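Local coordinates for protein serine proteinase inhibitor A (Sagittaria sagittifolia, PDB 3E8L) that probably inhibits trypsin and chymotrypsin simultaneously through two reactive sites, and kallikrein weakly, at residues W130-S135 and A145-E150. The protein carries 2 engineered substitutions. Residues are numbered along the deposited sequence; the frame is centred on the assembly and turned at random.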
loop_
_atom_site.group_PDB
_atom_site.type_symbol
_atom_site.label_atom_id
_atom_site.label_comp_id
_atom_site.label_asym_id
_atom_site.label_seq_id
_atom_site.Cartn_x
_atom_site.Cartn_y
_atom_site.Cartn_z
ATOM N N TRP A 130 -2.527 4.198 2.947
ATOM C CA TRP A 130 -1.432 4.966 3.475
ATOM C C TRP A 130 -1.949 5.640 4.728
ATOM O O TRP A 130 -2.911 6.402 4.677
ATOM C CB TRP A 130 -1.008 6.007 2.443
ATOM C CG TRP A 130 -0.319 5.447 1.212
ATOM C CD1 TRP A 130 -0.863 5.263 -0.041
ATOM C CD2 TRP A 130 1.050 5.010 1.120
ATOM N NE1 TRP A 130 0.092 4.748 -0.907
ATOM C CE2 TRP A 130 1.266 4.579 -0.219
ATOM C CE3 TRP A 130 2.112 4.941 2.039
ATOM C CZ2 TRP A 130 2.499 4.092 -0.654
ATOM C CZ3 TRP A 130 3.338 4.465 1.599
ATOM C CH2 TRP A 130 3.525 4.042 0.265
ATOM N N PHE A 131 -1.323 5.351 5.862
ATOM C CA PHE A 131 -1.792 5.892 7.119
ATOM C C PHE A 131 -0.862 6.944 7.701
ATOM O O PHE A 131 0.362 6.890 7.545
ATOM C CB PHE A 131 -2.104 4.765 8.094
ATOM C CG PHE A 131 -3.154 3.836 7.577
ATOM C CD1 PHE A 131 -4.471 3.939 8.020
ATOM C CD2 PHE A 131 -2.842 2.876 6.621
ATOM C CE1 PHE A 131 -5.464 3.081 7.530
ATOM C CE2 PHE A 131 -3.824 2.022 6.132
ATOM C CZ PHE A 131 -5.133 2.135 6.586
ATOM N N GLU A 132 -1.486 7.898 8.375
ATOM C CA GLU A 132 -0.872 9.134 8.781
ATOM C C GLU A 132 -1.072 9.212 10.281
ATOM O O GLU A 132 -2.180 8.965 10.761
ATOM C CB GLU A 132 -1.636 10.265 8.083
ATOM C CG GLU A 132 -1.108 11.676 8.274
ATOM C CD GLU A 132 -1.870 12.697 7.443
ATOM O OE1 GLU A 132 -2.223 12.393 6.289
ATOM O OE2 GLU A 132 -2.113 13.816 7.931
ATOM N N ALA A 133 -0.010 9.504 11.029
ATOM C CA ALA A 133 -0.166 9.823 12.448
ATOM C C ALA A 133 -0.320 11.328 12.539
ATOM O O ALA A 133 0.504 12.086 12.000
ATOM C CB ALA A 133 1.033 9.368 13.253
ATOM N N ARG A 134 -1.383 11.767 13.192
ATOM C CA ARG A 134 -1.624 13.186 13.379
ATOM C C ARG A 134 -1.507 13.498 14.858
ATOM O O ARG A 134 -1.854 12.660 15.703
ATOM C CB ARG A 134 -3.016 13.568 12.873
ATOM C CG ARG A 134 -3.098 13.745 11.388
ATOM C CD ARG A 134 -4.488 14.178 10.994
ATOM N NE ARG A 134 -4.662 14.147 9.542
ATOM C CZ ARG A 134 -5.834 14.132 8.923
ATOM N NH1 ARG A 134 -6.963 14.140 9.612
ATOM N NH2 ARG A 134 -5.871 14.111 7.602
ATOM N N SER A 135 -1.038 14.703 15.169
ATOM C CA SER A 135 -0.813 15.099 16.557
ATOM C C SER A 135 -2.103 15.329 17.346
ATOM O O SER A 135 -3.181 15.573 16.783
ATOM C CB SER A 135 0.070 16.339 16.618
ATOM O OG SER A 135 -0.647 17.457 16.130
ATOM N N ALA A 145 -5.065 8.705 10.389
ATOM C CA ALA A 145 -5.819 9.104 9.200
ATOM C C ALA A 145 -5.470 8.174 8.046
ATOM O O ALA A 145 -4.376 7.620 7.981
ATOM C CB ALA A 145 -5.536 10.542 8.843
ATOM N N ALA A 146 -6.423 7.978 7.153
ATOM C CA ALA A 146 -6.303 6.965 6.110
ATOM C C ALA A 146 -6.285 7.657 4.760
ATOM O O ALA A 146 -7.201 8.405 4.454
ATOM C CB ALA A 146 -7.457 5.972 6.195
ATOM N N CYS A 147 -5.242 7.417 3.969
ATOM C CA CYS A 147 -5.058 8.087 2.666
ATOM C C CYS A 147 -4.935 7.103 1.529
ATOM O O CYS A 147 -4.500 5.969 1.715
ATOM C CB CYS A 147 -3.785 8.905 2.664
ATOM S SG CYS A 147 -3.606 9.990 4.050
ATOM N N SER A 148 -5.261 7.558 0.329
ATOM C CA SER A 148 -5.176 6.677 -0.831
ATOM C C SER A 148 -3.936 7.011 -1.680
ATOM O O SER A 148 -3.836 6.628 -2.850
ATOM C CB SER A 148 -6.469 6.778 -1.640
ATOM O OG SER A 148 -6.831 8.162 -1.855
ATOM N N CYS A 149 -2.984 7.708 -1.064
ATOM C CA CYS A 149 -1.831 8.235 -1.762
ATOM C C CYS A 149 -0.746 8.473 -0.740
ATOM O O CYS A 149 -1.045 8.813 0.413
ATOM C CB CYS A 149 -2.190 9.554 -2.449
ATOM S SG CYS A 149 -2.089 11.033 -1.366
ATOM N N GLU A 150 0.509 8.304 -1.151
ATOM C CA GLU A 150 1.635 8.544 -0.258
ATOM C C GLU A 150 1.971 10.034 -0.096
ATOM O O GLU A 150 2.073 10.521 1.033
ATOM C CB GLU A 150 2.887 7.784 -0.712
ATOM C CG GLU A 150 3.944 7.658 0.412
ATOM C CD GLU A 150 5.281 7.042 -0.025
ATOM O OE1 GLU A 150 5.398 6.499 -1.156
ATOM O OE2 GLU A 150 6.232 7.120 0.777
#
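Trp130 sets CG anti to its carbonyl carbon (chi1 -70°), which lays the indole over the chain that follows Cys147, while Glu150 sends CG anti to its backbone N (chi1 -162°) and runs extended across the ring. CB and CG of Glu150 lie over one indole face, CG 3.5 Å from the centroid of the six-membered ring of Trp130, a CH-pi contact; the carboxylate, its plane 9° from that of the ring, carries on past the rim at CZ3 and CH2. Glu150 OE1 has its hydrogen bond elsewhere, to Ser72 OG. An alanine in place of Trp130 would remove the indole and would probably leave the aliphatic part of Glu150 less well packed against the strand.

The backbones form an antiparallel hairpin, strands 130-135 and 142-147, within the beta-trefoil of a Kunitz-type inhibitor. Trp130 and Cys147 make a hydrogen-bonded pair, with Trp130 N to Cys147 O at 2.9 Å, and Glu132 and Ala145 make another, with Ala145 N to Glu132 O at 2.9 Å. Between them, Phe131 and Ala146 are a non-hydrogen-bonded pair whose side chains share the opposite face, Phe131 CE1 lying 3.8 Å from Ala146 CB.

On the Trp130 face, Arg134 NE donates a nearly straight hydrogen bond to Glu132 OE2 at 3.0 Å, part of a salt bridge; OE2 lies in the guanidinium plane, whereas NE comes from above the carboxylate plane. Arg84 pairs with Glu132 OE1, and Cys156 O takes Arg134 NH2. Ala145 CB covers one guanidinium face, 3.6 Å from Arg134 CZ, and Cys147 SG is tied to Cys156 by a disulfide.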